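Local coordinates for putative heme binding protein (PDB 6EU8) that probably binds heme as a member of the HmuY-like family, with heme-binding properties that differ from those of Porphyromonas gingivalis HmuY, at residues E23-V28 / H70-R75; S94-L99 / V159-F164; M114-N119 / T129-A134. One frame throughout, in Å; residues are numbered along the deposited sequence.

The three contacts illustrate how a nearly all-beta chain is joined across its length. Interaction 1 comes first along the sequence and pairs the two inner strands of a four-stranded antiparallel sheet close to the middle of the molecule. Interaction 2 opens later, and interaction 3 is nested inside the loop it closes. Both of these reach the large curled antiparallel sheet, but on opposite sides of the chain's centre, with their own centres about 32 Å apart. Interaction 1, its centre about 21 Å from that of interaction 2 and 14 Å from that of interaction 3, touches both, so that the small sheet sits as a bridge between two distant parts of the large one.

Interaction 1 of 3, residues E23-V28 / H70-R75; sequences EMWTYV and HIAIHR
Thr26 with Ile73 and Val28 with Ile71 form antiparallel hydrogen-bonded pairs, Tyr27 and Ala72 the non-hydrogen-bonded pair between them, and the axes of strands 24-28 and 71-74 approach to 4.6 Å. The pairing ends in a classic beta bulge, where Val28 O accepts His70 N at 2.9 Å and also, weakly, Ile71 N at 3.4 Å.

Trp25 and His74 carry the main side-chain contact. His74 CB stands over the six-membered ring of Trp25, 3.5 Å from its centroid and only 12° off the normal, a CH-pi contact. The first torsion of His74 (chi1 159°) sets CG anti to the backbone N; the imidazole is inclined 42° to the indole, and its CD2 lies 3.2 Å from Met24 O, which sits in the plane of the imidazole at its edge. Ala72 CB fits between two aromatic neighbours, 3.9 Å from Trp25 CE3 and 3.7 Å from Tyr27 CD2. The face opposite Tyr27 and Ala72 carries Thr26, Val28, Ile71 and Ile73. There Val28 CB meets Ile71 CG1 at 4.0 Å, and Ile17 of strand 11-18 packs on Thr26, Val28 and Ile73.

The polar ends are satisfied by residues beyond the pair: Trp25 NE1 by Asp40, Thr26 OG1 by Thr37, His74 ND1 by the carboxylate of Asp77 and His74 NE2 by Tyr22 O. Bonds at both ring nitrogens would fix the rotation of the His74 imidazole and may polarise its carbon-bound hydrogens, consistent with the close approach of CD2 to Met24 O.

Interaction 2 of 3, residues S94-L99 / V159-F164; sequences SKVTGL and VFVVKF
Leu99 and Lys163 meet through aliphatic atoms alone, and the flat group stands beside the contact: the Lys163 ammonium makes a cation-pi interaction with the ring of Tyr104, a residue that Leu99 also touches. Leu99 CD1 lies 3.7 Å from Lys163 CG, the two side chains crossing at about a right angle. The same methyl reaches Val161 CG1 at 4.0 Å and so bridges two alternate residues of the strand. In this otherwise exposed leucine the first torsion (chi1 179°) sets CG anti to the backbone N, and the second (chi2 59°) turns CD1 to Val161 and Lys163.

Val96 is the second anchor. Its two methyls divide the work: CG1 meets Val161 CG2 tip to tip at 3.9 Å, and CG2 meets Val159 CG1 at the same 3.9 Å, though here the side chains pass at a slant. Val161 in turn spends one methyl on each loop residue.

Polar ties come from the surroundings, where Lys171 NZ bonds Val96 O and Thr88 OG1 bonds Val159 O. Strand 160-163 itself is held between strands 84-87 and 169-178, its backbone bonded to Ile86, Ala170 and Ile172. This is plain apolar packing of a connecting loop, between strands 84-87 and 105-111, onto side chains on one side of an inner strand of the large antiparallel sheet.

Interaction 3 of 3, residues M114-N119 / T129-A134; sequences MLVGFN and TVAGMA
Met114 meets Ala134 CB with three of its atoms, and its terminal CE also reaches Ala131. Its CB lies 4.2 Å from Ala134 CB. CG, anti to the backbone N, makes no close approach across the contact, but SD comes to 4.0 Å from the same Ala134 CB. At chi3 (75°) the chain bends, and CE settles near two methyls, 4.0 Å from Ala134 CB and 4.2 Å from Ala131 CB. SD also packs against Trp25 and His74, so this sulphur links the segment leading into strand 115-117 with the four-stranded sheet.

Val116, where the chain turns, closes over the middle of the opposing strand. Its CG1 meets Ala131 CB at 4.0 Å. CG2 stands between the backbone N and the carbonyl carbon, where it touches Thr129 CG2 at 3.7 Å and also leans on the backbone of Val130.

The main chains pair antiparallel, but with a classic beta bulge: two successive residues, Val116 and Gly117, stand opposite the single Thr129. Thr129 O receives Val116 N at 2.9 Å and a weak second bond from Gly117 N, while Thr129 N returns a nearly straight bond to Gly117 O (173°). Thr129 CB packs on the backbone N and O of Gly117. On the other side of the bulge Ala131 N bonds Met114 O, and a water accepts from Met114 N and donates to Ala131 O, extending the link where direct pairing stops.

Beyond the pairing, Asn119 OD1 caps Asp122 N at the start of helix 120-124. Backbone bonds, with one shared carbonyl, thus set the register and accommodate the extra residue of the bulge, while methyl and thioether contacts, mostly between buried residues, fill in between the chains.

Interaction 1 of 3, residues E23-V28 / H70-R75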
ATOM      1  N   GLU A  23      -3.315   7.151 -10.556  1.00 23.00           N
ATOM      2  CA  GLU A  23      -2.142   6.920 -11.414  1.00 23.89           C
ATOM      3  C   GLU A  23      -0.871   6.532 -10.676  1.00 23.59           C
ATOM      4  O   GLU A  23       0.057   6.056 -11.340  1.00 23.16           O
ATOM      5  CB  GLU A  23      -1.817   8.162 -12.278  1.00 25.62           C
ATOM      6  CG  GLU A  23      -2.967   8.619 -13.185  1.00 26.72           C
ATOM      7  CD  GLU A  23      -3.869   9.681 -12.567  1.00 32.82           C
ATOM      8  OE1 GLU A  23      -3.984   9.807 -11.312  1.00 28.01           O
ATOM      9  OE2 GLU A  23      -4.510  10.395 -13.372  1.00 39.15           O
ATOM     10  N   MET A  24      -0.792   6.775  -9.346  1.00 21.62           N
ATOM     11  CA  MET A  24       0.469   6.823  -8.637  1.00 23.34           C
ATOM     12  C   MET A  24       0.661   5.747  -7.562  1.00 21.54           C
ATOM     13  O   MET A  24      -0.312   5.251  -6.979  1.00 22.02           O
ATOM     14  CB  MET A  24       0.635   8.178  -7.929  1.00 24.49           C
ATOM     15  CG  MET A  24       0.500   9.441  -8.758  1.00 26.64           C
ATOM     16  SD  MET A  24       1.832   9.531  -9.970  1.00 26.58           S
ATOM     17  CE  MET A  24       1.284  10.861 -11.048  1.00 32.28           C
ATOM     18  N   TRP A  25       1.930   5.418  -7.317  1.00 21.28           N
ATOM     19  CA  TRP A  25       2.370   4.738  -6.102  1.00 21.12           C
ATOM     20  C   TRP A  25       3.280   5.670  -5.294  1.00 23.49           C
ATOM     21  O   TRP A  25       4.105   6.358  -5.879  1.00 23.76           O
ATOM     22  CB  TRP A  25       3.164   3.492  -6.446  1.00 20.99           C
ATOM     23  CG  TRP A  25       2.393   2.327  -7.005  1.00 20.38           C
ATOM     24  CD1 TRP A  25       2.212   2.028  -8.305  1.00 20.24           C
ATOM     25  CD2 TRP A  25       1.780   1.268  -6.262  1.00 20.18           C
ATOM     26  NE1 TRP A  25       1.477   0.869  -8.441  1.00 21.53           N
ATOM     27  CE2 TRP A  25       1.207   0.387  -7.191  1.00 19.50           C
ATOM     28  CE3 TRP A  25       1.629   1.001  -4.896  1.00 20.66           C
ATOM     29  CZ2 TRP A  25       0.553  -0.772  -6.796  1.00 20.43           C
ATOM     30  CZ3 TRP A  25       0.947  -0.120  -4.520  1.00 20.76           C
ATOM     31  CH2 TRP A  25       0.420  -0.994  -5.460  1.00 20.58           C
ATOM     32  N   THR A  26       3.193   5.628  -3.961  1.00 22.61           N
ATOM     33  CA  THR A  26       4.160   6.293  -3.076  1.00 24.56           C
ATOM     34  C   THR A  26       4.975   5.231  -2.342  1.00 23.53           C
ATOM     35  O   THR A  26       4.408   4.414  -1.591  1.00 23.34           O
ATOM     36  CB  THR A  26       3.460   7.271  -2.106  1.00 24.19           C
ATOM     37  OG1 THR A  26       2.786   8.268  -2.886  1.00 26.72           O
ATOM     38  CG2 THR A  26       4.464   7.987  -1.210  1.00 25.25           C
ATOM     39  N   TYR A  27       6.299   5.228  -2.571  1.00 25.04           N
ATOM     40  CA  TYR A  27       7.251   4.266  -1.990  1.00 24.92           C
ATOM     41  C   TYR A  27       7.814   4.845  -0.682  1.00 25.86           C
ATOM     42  O   TYR A  27       8.218   6.006  -0.661  1.00 26.81           O
ATOM     43  CB  TYR A  27       8.374   3.952  -3.025  1.00 23.98           C
ATOM     44  CG  TYR A  27       7.827   3.406  -4.342  1.00 23.89           C
ATOM     45  CD1 TYR A  27       7.433   4.260  -5.389  1.00 23.66           C
ATOM     46  CD2 TYR A  27       7.642   2.046  -4.528  1.00 24.17           C
ATOM     47  CE1 TYR A  27       6.898   3.750  -6.574  1.00 23.78           C
ATOM     48  CE2 TYR A  27       7.086   1.528  -5.712  1.00 22.22           C
ATOM     49  CZ  TYR A  27       6.722   2.393  -6.733  1.00 22.20           C
ATOM     50  OH  TYR A  27       6.171   1.897  -7.922  1.00 23.83           O
ATOM     51  N   VAL A  28       7.795   4.056   0.397  1.00 24.78           N
ATOM     52  CA  VAL A  28       8.092   4.544   1.769  1.00 25.95           C
ATOM     53  C   VAL A  28       9.246   3.758   2.405  1.00 24.74           C
ATOM     54  O   VAL A  28       9.187   2.538   2.522  1.00 24.74           O
ATOM     55  CB  VAL A  28       6.856   4.422   2.711  1.00 26.03           C
ATOM     56  CG1 VAL A  28       7.117   5.031   4.106  1.00 26.16           C
ATOM     57  CG2 VAL A  28       5.611   5.053   2.079  1.00 25.39           C
ATOM     58  N   HIS A  70      10.385   0.011   1.771  1.00 24.86           N
ATOM     59  CA  HIS A  70       9.826  -1.115   2.464  1.00 24.36           C
ATOM     60  C   HIS A  70       8.365  -1.415   2.091  1.00 23.45           C
ATOM     61  O   HIS A  70       8.017  -2.575   1.867  1.00 23.20           O
ATOM     62  CB  HIS A  70       9.944  -0.865   3.952  1.00 25.61           C
ATOM     63  CG  HIS A  70      11.362  -0.671   4.393  1.00 25.76           C
ATOM     64  ND1 HIS A  70      11.895   0.567   4.635  1.00 27.07           N
ATOM     65  CD2 HIS A  70      12.360  -1.563   4.578  1.00 30.00           C
ATOM     66  CE1 HIS A  70      13.171   0.435   4.967  1.00 27.88           C
ATOM     67  NE2 HIS A  70      13.472  -0.843   4.932  1.00 28.34           N
ATOM     68  N   ILE A  71       7.532  -0.370   2.084  1.00 23.90           N
ATOM     69  CA  ILE A  71       6.120  -0.508   1.669  1.00 24.07           C
ATOM     70  C   ILE A  71       5.777   0.568   0.639  1.00 22.77           C
ATOM     71  O   ILE A  71       6.462   1.574   0.525  1.00 24.21           O
ATOM     72  CB  ILE A  71       5.112  -0.459   2.860  1.00 23.86           C
ATOM     73  CG1 ILE A  71       5.085   0.897   3.546  1.00 25.90           C
ATOM     74  CG2 ILE A  71       5.394  -1.581   3.878  1.00 25.32           C
ATOM     75  CD1 ILE A  71       3.917   1.047   4.511  1.00 27.35           C
ATOM     76  N   ALA A  72       4.731   0.325  -0.167  1.00 21.74           N
ATOM     77  CA  ALA A  72       4.213   1.299  -1.142  1.00 21.95           C
ATOM     78  C   ALA A  72       2.694   1.291  -1.147  1.00 21.30           C
ATOM     79  O   ALA A  72       2.071   0.252  -0.914  1.00 22.53           O
ATOM     80  CB  ALA A  72       4.748   1.027  -2.525  1.00 21.93           C
ATOM     81  N   ILE A  73       2.129   2.475  -1.401  1.00 21.04           N
ATOM     82  CA  ILE A  73       0.703   2.730  -1.234  1.00 20.69           C
ATOM     83  C   ILE A  73       0.142   3.353  -2.537  1.00 20.87           C
ATOM     84  O   ILE A  73       0.703   4.313  -3.084  1.00 20.37           O
ATOM     85  CB  ILE A  73       0.445   3.655  -0.009  1.00 20.72           C
ATOM     86  CG1 ILE A  73       1.083   3.062   1.276  1.00 22.56           C
ATOM     87  CG2 ILE A  73      -1.067   3.896   0.191  1.00 22.48           C
ATOM     88  CD1 ILE A  73       0.889   3.942   2.498  1.00 22.77           C
ATOM     89  N   HIS A  74      -0.983   2.783  -3.020  1.00 19.69           N
ATOM     90  CA  HIS A  74      -1.759   3.294  -4.156  1.00 20.62           C
ATOM     91  C   HIS A  74      -3.209   3.281  -3.704  1.00 20.61           C
ATOM     92  O   HIS A  74      -3.748   2.228  -3.489  1.00 20.65           O
ATOM     93  CB  HIS A  74      -1.597   2.401  -5.388  1.00 20.77           C
ATOM     94  CG  HIS A  74      -2.699   2.550  -6.420  1.00 20.34           C
ATOM     95  ND1 HIS A  74      -3.874   1.828  -6.374  1.00 20.76           N
ATOM     96  CD2 HIS A  74      -2.776   3.318  -7.536  1.00 21.85           C
ATOM     97  CE1 HIS A  74      -4.634   2.160  -7.396  1.00 22.13           C
ATOM     98  NE2 HIS A  74      -3.989   3.056  -8.116  1.00 19.99           N
ATOM     99  N   ARG A  75      -3.857   4.460  -3.582  1.00 20.85           N
ATOM    100  CA  ARG A  75      -5.187   4.504  -2.970  1.00 20.11           C
ATOM    101  C   ARG A  75      -5.178   3.702  -1.652  1.00 19.56           C
ATOM    102  O   ARG A  75      -4.379   4.071  -0.795  1.00 20.63           O
ATOM    103  CB  ARG A  75      -6.248   4.038  -3.964  1.00 19.99           C
ATOM    104  CG  ARG A  75      -6.380   4.892  -5.230  1.00 20.16           C
ATOM    105  CD  ARG A  75      -7.071   6.267  -5.046  1.00 21.83           C
ATOM    106  NE  ARG A  75      -8.352   6.150  -4.354  1.00 22.80           N
ATOM    107  CZ  ARG A  75      -9.160   7.182  -4.044  1.00 24.20           C
ATOM    108  NH1 ARG A  75      -8.816   8.416  -4.338  1.00 25.13           N
ATOM    109  NH2 ARG A  75     -10.290   6.958  -3.390  1.00 26.37           N
TER
HETATM  110  O   HOH W   1      -1.916   6.524  -5.060  1.00 23.14           O

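Interaction 2 of 3, residues S94-L99 / V159-F164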
ATOM      1  N   SER A  94       3.009  -2.699  22.428  1.00 38.05           N
ATOM      2  CA  SER A  94       3.670  -3.347  23.593  1.00 38.82           C
ATOM      3  C   SER A  94       3.260  -4.819  23.820  1.00 39.61           C
ATOM      4  O   SER A  94       3.970  -5.563  24.505  1.00 40.58           O
ATOM      5  CB  SER A  94       3.464  -2.517  24.873  1.00 40.73           C
ATOM      6  OG  SER A  94       2.100  -2.340  25.195  1.00 43.85           O
ATOM      7  N   LYS A  95       2.133  -5.244  23.240  1.00 36.75           N
ATOM      8  CA  LYS A  95       1.666  -6.635  23.316  1.00 37.50           C
ATOM      9  C   LYS A  95       2.201  -7.562  22.223  1.00 35.54           C
ATOM     10  O   LYS A  95       1.952  -8.761  22.260  1.00 36.92           O
ATOM     11  CB  LYS A  95       0.138  -6.666  23.262  1.00 39.65           C
ATOM     12  CG  LYS A  95      -0.567  -5.829  24.319  1.00 45.11           C
ATOM     13  CD  LYS A  95      -0.651  -6.559  25.643  1.00 50.95           C
ATOM     14  CE  LYS A  95      -1.437  -5.753  26.668  1.00 51.97           C
ATOM     15  NZ  LYS A  95      -2.239  -6.654  27.532  1.00 57.11           N
ATOM     16  N   VAL A  96       2.893  -7.007  21.223  1.00 37.82           N
ATOM     17  CA  VAL A  96       3.526  -7.793  20.166  1.00 37.68           C
ATOM     18  C   VAL A  96       4.991  -7.880  20.578  1.00 41.30           C
ATOM     19  O   VAL A  96       5.709  -6.889  20.501  1.00 40.32           O
ATOM     20  CB  VAL A  96       3.361  -7.096  18.794  1.00 38.12           C
ATOM     21  CG1 VAL A  96       4.036  -7.888  17.688  1.00 38.35           C
ATOM     22  CG2 VAL A  96       1.871  -6.886  18.490  1.00 37.35           C
ATOM     23  N   THR A  97       5.401  -9.040  21.087  1.00 47.16           N
ATOM     24  CA  THR A  97       6.742  -9.177  21.654  1.00 51.63           C
ATOM     25  C   THR A  97       7.654  -9.724  20.570  1.00 49.98           C
ATOM     26  O   THR A  97       7.468 -10.847  20.096  1.00 50.92           O
ATOM     27  CB  THR A  97       6.769 -10.030  22.951  1.00 54.20           C
ATOM     28  OG1 THR A  97       5.987 -11.218  22.794  1.00 54.13           O
ATOM     29  CG2 THR A  97       6.203  -9.221  24.123  1.00 56.13           C
ATOM     30  N   GLY A  98       8.609  -8.897  20.154  1.00 52.01           N
ATOM     31  CA  GLY A  98       9.591  -9.296  19.148  1.00 53.82           C
ATOM     32  C   GLY A  98       8.954  -9.524  17.795  1.00 53.44           C
ATOM     33  O   GLY A  98       7.928  -8.919  17.475  1.00 57.74           O
ATOM     34  N   LEU A  99       9.572 -10.396  17.006  1.00 49.26           N
ATOM     35  CA  LEU A  99       9.046 -10.804  15.719  1.00 45.34           C
ATOM     36  C   LEU A  99       8.214 -12.060  15.944  1.00 46.19           C
ATOM     37  O   LEU A  99       8.777 -13.127  16.223  1.00 46.84           O
ATOM     38  CB  LEU A  99      10.191 -11.094  14.741  1.00 44.15           C
ATOM     39  CG  LEU A  99       9.854 -11.573  13.331  1.00 43.68           C
ATOM     40  CD1 LEU A  99       8.989 -10.565  12.582  1.00 41.05           C
ATOM     41  CD2 LEU A  99      11.156 -11.807  12.577  1.00 44.55           C
ATOM     42  N   VAL A 159      -2.850  -4.621  14.913  1.00 25.03           N
ATOM     43  CA  VAL A 159      -1.422  -4.380  14.625  1.00 25.57           C
ATOM     44  C   VAL A 159      -0.964  -5.416  13.598  1.00 23.21           C
ATOM     45  O   VAL A 159      -1.105  -6.627  13.802  1.00 24.22           O
ATOM     46  CB  VAL A 159      -0.540  -4.502  15.912  1.00 24.83           C
ATOM     47  CG1 VAL A 159       0.950  -4.352  15.605  1.00 27.28           C
ATOM     48  CG2 VAL A 159      -0.915  -3.407  16.905  1.00 27.35           C
ATOM     49  N   PHE A 160      -0.421  -4.924  12.471  1.00 23.38           N
ATOM     50  CA  PHE A 160       0.232  -5.748  11.454  1.00 23.10           C
ATOM     51  C   PHE A 160       1.736  -5.863  11.724  1.00 23.66           C
ATOM     52  O   PHE A 160       2.342  -4.945  12.275  1.00 25.02           O
ATOM     53  CB  PHE A 160      -0.008  -5.200  10.007  1.00 23.82           C
ATOM     54  CG  PHE A 160      -1.458  -5.192   9.596  1.00 24.59           C
ATOM     55  CD1 PHE A 160      -2.279  -4.128   9.935  1.00 26.07           C
ATOM     56  CD2 PHE A 160      -1.985  -6.227   8.865  1.00 25.22           C
ATOM     57  CE1 PHE A 160      -3.652  -4.115   9.588  1.00 26.85           C
ATOM     58  CE2 PHE A 160      -3.339  -6.217   8.493  1.00 26.29           C
ATOM     59  CZ  PHE A 160      -4.170  -5.158   8.853  1.00 24.83           C
ATOM     60  N   VAL A 161       2.306  -6.999  11.348  1.00 24.11           N
ATOM     61  CA  VAL A 161       3.763  -7.146  11.347  1.00 25.12           C
ATOM     62  C   VAL A 161       4.214  -7.501   9.929  1.00 23.76           C
ATOM     63  O   VAL A 161       3.690  -8.426   9.316  1.00 24.88           O
ATOM     64  CB  VAL A 161       4.264  -8.182  12.372  1.00 27.62           C
ATOM     65  CG1 VAL A 161       5.799  -8.229  12.318  1.00 30.50           C
ATOM     66  CG2 VAL A 161       3.791  -7.813  13.797  1.00 28.31           C
ATOM     67  N   VAL A 162       5.200  -6.763   9.439  1.00 25.75           N
ATOM     68  CA  VAL A 162       5.761  -6.957   8.109  1.00 26.75           C
ATOM     69  C   VAL A 162       7.266  -7.241   8.230  1.00 27.12           C
ATOM     70  O   VAL A 162       7.978  -6.456   8.859  1.00 26.98           O
ATOM     71  CB  VAL A 162       5.557  -5.718   7.216  1.00 25.77           C
ATOM     72  CG1 VAL A 162       5.864  -6.052   5.767  1.00 26.37           C
ATOM     73  CG2 VAL A 162       4.115  -5.189   7.309  1.00 28.00           C
ATOM     74  N   LYS A 163       7.699  -8.327   7.593  1.00 26.07           N
ATOM     75  CA  LYS A 163       9.132  -8.721   7.495  1.00 28.80           C
ATOM     76  C   LYS A 163       9.675  -8.324   6.140  1.00 29.51           C
ATOM     77  O   LYS A 163       9.034  -8.638   5.104  1.00 28.82           O
ATOM     78  CB  LYS A 163       9.294 -10.248   7.612  1.00 32.88           C
ATOM     79  CG  LYS A 163       8.851 -10.863   8.924  1.00 37.13           C
ATOM     80  CD  LYS A 163       8.579 -12.374   8.849  1.00 44.32           C
ATOM     81  CE  LYS A 163       9.834 -13.218   8.819  1.00 50.48           C
ATOM     82  NZ  LYS A 163       9.503 -14.600   9.258  1.00 55.55           N
ATOM     83  N   PHE A 164      10.857  -7.672   6.121  1.00 30.00           N
ATOM     84  CA  PHE A 164      11.452  -7.110   4.899  1.00 29.56           C
ATOM     85  C   PHE A 164      12.640  -7.920   4.363  1.00 33.89           C
ATOM     86  O   PHE A 164      13.169  -8.790   5.070  1.00 32.72           O
ATOM     87  CB  PHE A 164      11.809  -5.646   5.121  1.00 30.46           C
ATOM     88  CG  PHE A 164      10.617  -4.812   5.513  1.00 30.44           C
ATOM     89  CD1 PHE A 164       9.583  -4.616   4.598  1.00 30.62           C
ATOM     90  CD2 PHE A 164      10.501  -4.271   6.789  1.00 30.93           C
ATOM     91  CE1 PHE A 164       8.454  -3.894   4.961  1.00 28.82           C
ATOM     92  CE2 PHE A 164       9.380  -3.526   7.154  1.00 31.36           C
ATOM     93  CZ  PHE A 164       8.352  -3.347   6.232  1.00 30.18           C
TER

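Interaction 3 of 3, residues M114-N119 / T129-A134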
ATOM      1  N   MET A 114      -6.298  -3.568 -10.969  1.00 22.13           N
ATOM      2  CA  MET A 114      -6.087  -2.361 -10.149  1.00 21.32           C
ATOM      3  C   MET A 114      -6.382  -1.075 -10.922  1.00 22.43           C
ATOM      4  O   MET A 114      -5.814  -0.857 -11.998  1.00 22.03           O
ATOM      5  CB  MET A 114      -4.676  -2.314  -9.580  1.00 21.39           C
ATOM      6  CG  MET A 114      -4.466  -1.236  -8.508  1.00 21.99           C
ATOM      7  SD  MET A 114      -2.745  -1.014  -7.969  1.00 22.98           S
ATOM      8  CE  MET A 114      -2.096  -0.152  -9.354  1.00 21.82           C
ATOM      9  N   LEU A 115      -7.276  -0.221 -10.395  1.00 22.20           N
ATOM     10  CA  LEU A 115      -7.646   0.999 -11.108  1.00 22.76           C
ATOM     11  C   LEU A 115      -6.530   2.023 -11.180  1.00 21.27           C
ATOM     12  O   LEU A 115      -5.989   2.436 -10.140  1.00 21.77           O
ATOM     13  CB  LEU A 115      -8.840   1.700 -10.432  1.00 25.58           C
ATOM     14  CG  LEU A 115     -10.236   1.240 -10.761  1.00 28.68           C
ATOM     15  CD1 LEU A 115     -11.223   1.977  -9.858  1.00 28.42           C
ATOM     16  CD2 LEU A 115     -10.566   1.545 -12.212  1.00 26.81           C
ATOM     17  N   VAL A 116      -6.225   2.481 -12.398  1.00 21.81           N
ATOM     18  CA  VAL A 116      -5.315   3.599 -12.618  1.00 21.31           C
ATOM     19  C   VAL A 116      -5.929   4.834 -13.319  1.00 21.55           C
ATOM     20  O   VAL A 116      -5.271   5.852 -13.447  1.00 23.42           O
ATOM     21  CB  VAL A 116      -4.025   3.141 -13.370  1.00 21.63           C
ATOM     22  CG1 VAL A 116      -3.225   2.145 -12.539  1.00 24.00           C
ATOM     23  CG2 VAL A 116      -4.357   2.540 -14.732  1.00 22.68           C
ATOM     24  N   GLY A 117      -7.215   4.728 -13.677  1.00 24.74           N
ATOM     25  CA  GLY A 117      -7.946   5.844 -14.326  1.00 26.53           C
ATOM     26  C   GLY A 117      -9.435   5.592 -14.119  1.00 27.89           C
ATOM     27  O   GLY A 117      -9.976   4.569 -14.561  1.00 26.90           O
ATOM     28  N   PHE A 118     -10.074   6.544 -13.433  1.00 30.23           N
ATOM     29  CA  PHE A 118     -11.484   6.412 -13.043  1.00 34.60           C
ATOM     30  C   PHE A 118     -12.170   7.780 -12.943  1.00 33.13           C
ATOM     31  O   PHE A 118     -11.723   8.641 -12.186  1.00 32.66           O
ATOM     32  CB  PHE A 118     -11.555   5.705 -11.692  1.00 37.11           C
ATOM     33  CG  PHE A 118     -12.944   5.634 -11.120  1.00 43.98           C
ATOM     34  CD1 PHE A 118     -13.950   4.969 -11.813  1.00 45.95           C
ATOM     35  CD2 PHE A 118     -13.247   6.242  -9.902  1.00 45.03           C
ATOM     36  CE1 PHE A 118     -15.246   4.910 -11.309  1.00 48.75           C
ATOM     37  CE2 PHE A 118     -14.532   6.173  -9.388  1.00 49.45           C
ATOM     38  CZ  PHE A 118     -15.534   5.513 -10.098  1.00 48.77           C
ATOM     39  N   ASN A 119     -13.260   7.955 -13.698  1.00 30.20           N
ATOM     40  CA  ASN A 119     -14.139   9.152 -13.570  1.00 31.30           C
ATOM     41  C   ASN A 119     -15.553   8.819 -13.987  1.00 30.95           C
ATOM     42  O   ASN A 119     -15.761   7.796 -14.668  1.00 30.28           O
ATOM     43  CB  ASN A 119     -13.595  10.325 -14.358  1.00 30.81           C
ATOM     44  CG  ASN A 119     -13.547  10.081 -15.864  1.00 32.54           C
ATOM     45  OD1 ASN A 119     -14.545  10.243 -16.578  1.00 33.90           O
ATOM     46  ND2 ASN A 119     -12.356   9.777 -16.372  1.00 36.56           N
ATOM     47  N   THR A 129      -9.747   2.506 -16.740  1.00 23.01           N
ATOM     48  CA  THR A 129      -8.361   2.041 -17.052  1.00 23.09           C
ATOM     49  C   THR A 129      -7.766   1.273 -15.873  1.00 22.09           C
ATOM     50  O   THR A 129      -7.832   1.724 -14.724  1.00 22.28           O
ATOM     51  CB  THR A 129      -7.473   3.234 -17.403  1.00 23.26           C
ATOM     52  OG1 THR A 129      -8.146   4.038 -18.394  1.00 26.96           O
ATOM     53  CG2 THR A 129      -6.106   2.784 -18.013  1.00 23.59           C
ATOM     54  N   VAL A 130      -7.157   0.128 -16.170  1.00 21.71           N
ATOM     55  CA  VAL A 130      -6.490  -0.738 -15.160  1.00 21.19           C
ATOM     56  C   VAL A 130      -5.004  -0.975 -15.486  1.00 19.87           C
ATOM     57  O   VAL A 130      -4.580  -0.925 -16.627  1.00 20.95           O
ATOM     58  CB  VAL A 130      -7.188  -2.088 -15.013  1.00 22.42           C
ATOM     59  CG1 VAL A 130      -8.591  -1.905 -14.405  1.00 23.60           C
ATOM     60  CG2 VAL A 130      -7.310  -2.821 -16.339  1.00 22.23           C
ATOM     61  N   ALA A 131      -4.235  -1.261 -14.435  1.00 20.02           N
ATOM     62  CA  ALA A 131      -2.821  -1.670 -14.578  1.00 20.54           C
ATOM     63  C   ALA A 131      -2.754  -3.052 -15.203  1.00 20.86           C
ATOM     64  O   ALA A 131      -3.429  -3.972 -14.759  1.00 21.39           O
ATOM     65  CB  ALA A 131      -2.163  -1.663 -13.224  1.00 20.05           C
ATOM     66  N   GLY A 132      -1.929  -3.235 -16.246  1.00 20.51           N
ATOM     67  CA  GLY A 132      -1.809  -4.582 -16.847  1.00 22.07           C
ATOM     68  C   GLY A 132      -1.382  -5.648 -15.845  1.00 22.54           C
ATOM     69  O   GLY A 132      -1.906  -6.768 -15.835  1.00 25.12           O
ATOM     70  N   MET A 133      -0.429  -5.298 -14.987  1.00 22.11           N
ATOM     71  CA  MET A 133      -0.034  -6.114 -13.879  1.00 23.43           C
ATOM     72  C   MET A 133       0.320  -5.224 -12.688  1.00 22.47           C
ATOM     73  O   MET A 133       0.962  -4.203 -12.893  1.00 23.11           O
ATOM     74  CB  MET A 133       1.241  -6.893 -14.284  1.00 28.22           C
ATOM     75  CG  MET A 133       1.064  -7.961 -15.347  1.00 33.69           C
ATOM     76  SD  MET A 133       0.046  -9.394 -14.922  1.00 42.68           S
ATOM     77  CE  MET A 133       0.230  -9.510 -13.149  1.00 41.60           C
ATOM     78  N   ALA A 134      -0.097  -5.618 -11.492  1.00 21.54           N
ATOM     79  CA  ALA A 134       0.263  -4.928 -10.263  1.00 21.65           C
ATOM     80  C   ALA A 134       0.472  -5.928  -9.120  1.00 22.51           C
ATOM     81  O   ALA A 134      -0.054  -7.041  -9.149  1.00 25.32           O
ATOM     82  CB  ALA A 134      -0.786  -3.861  -9.882  1.00 22.70           C
TER
HETATM   83  O   HOH W   2      -3.960  -5.000 -12.228  1.00 21.01           O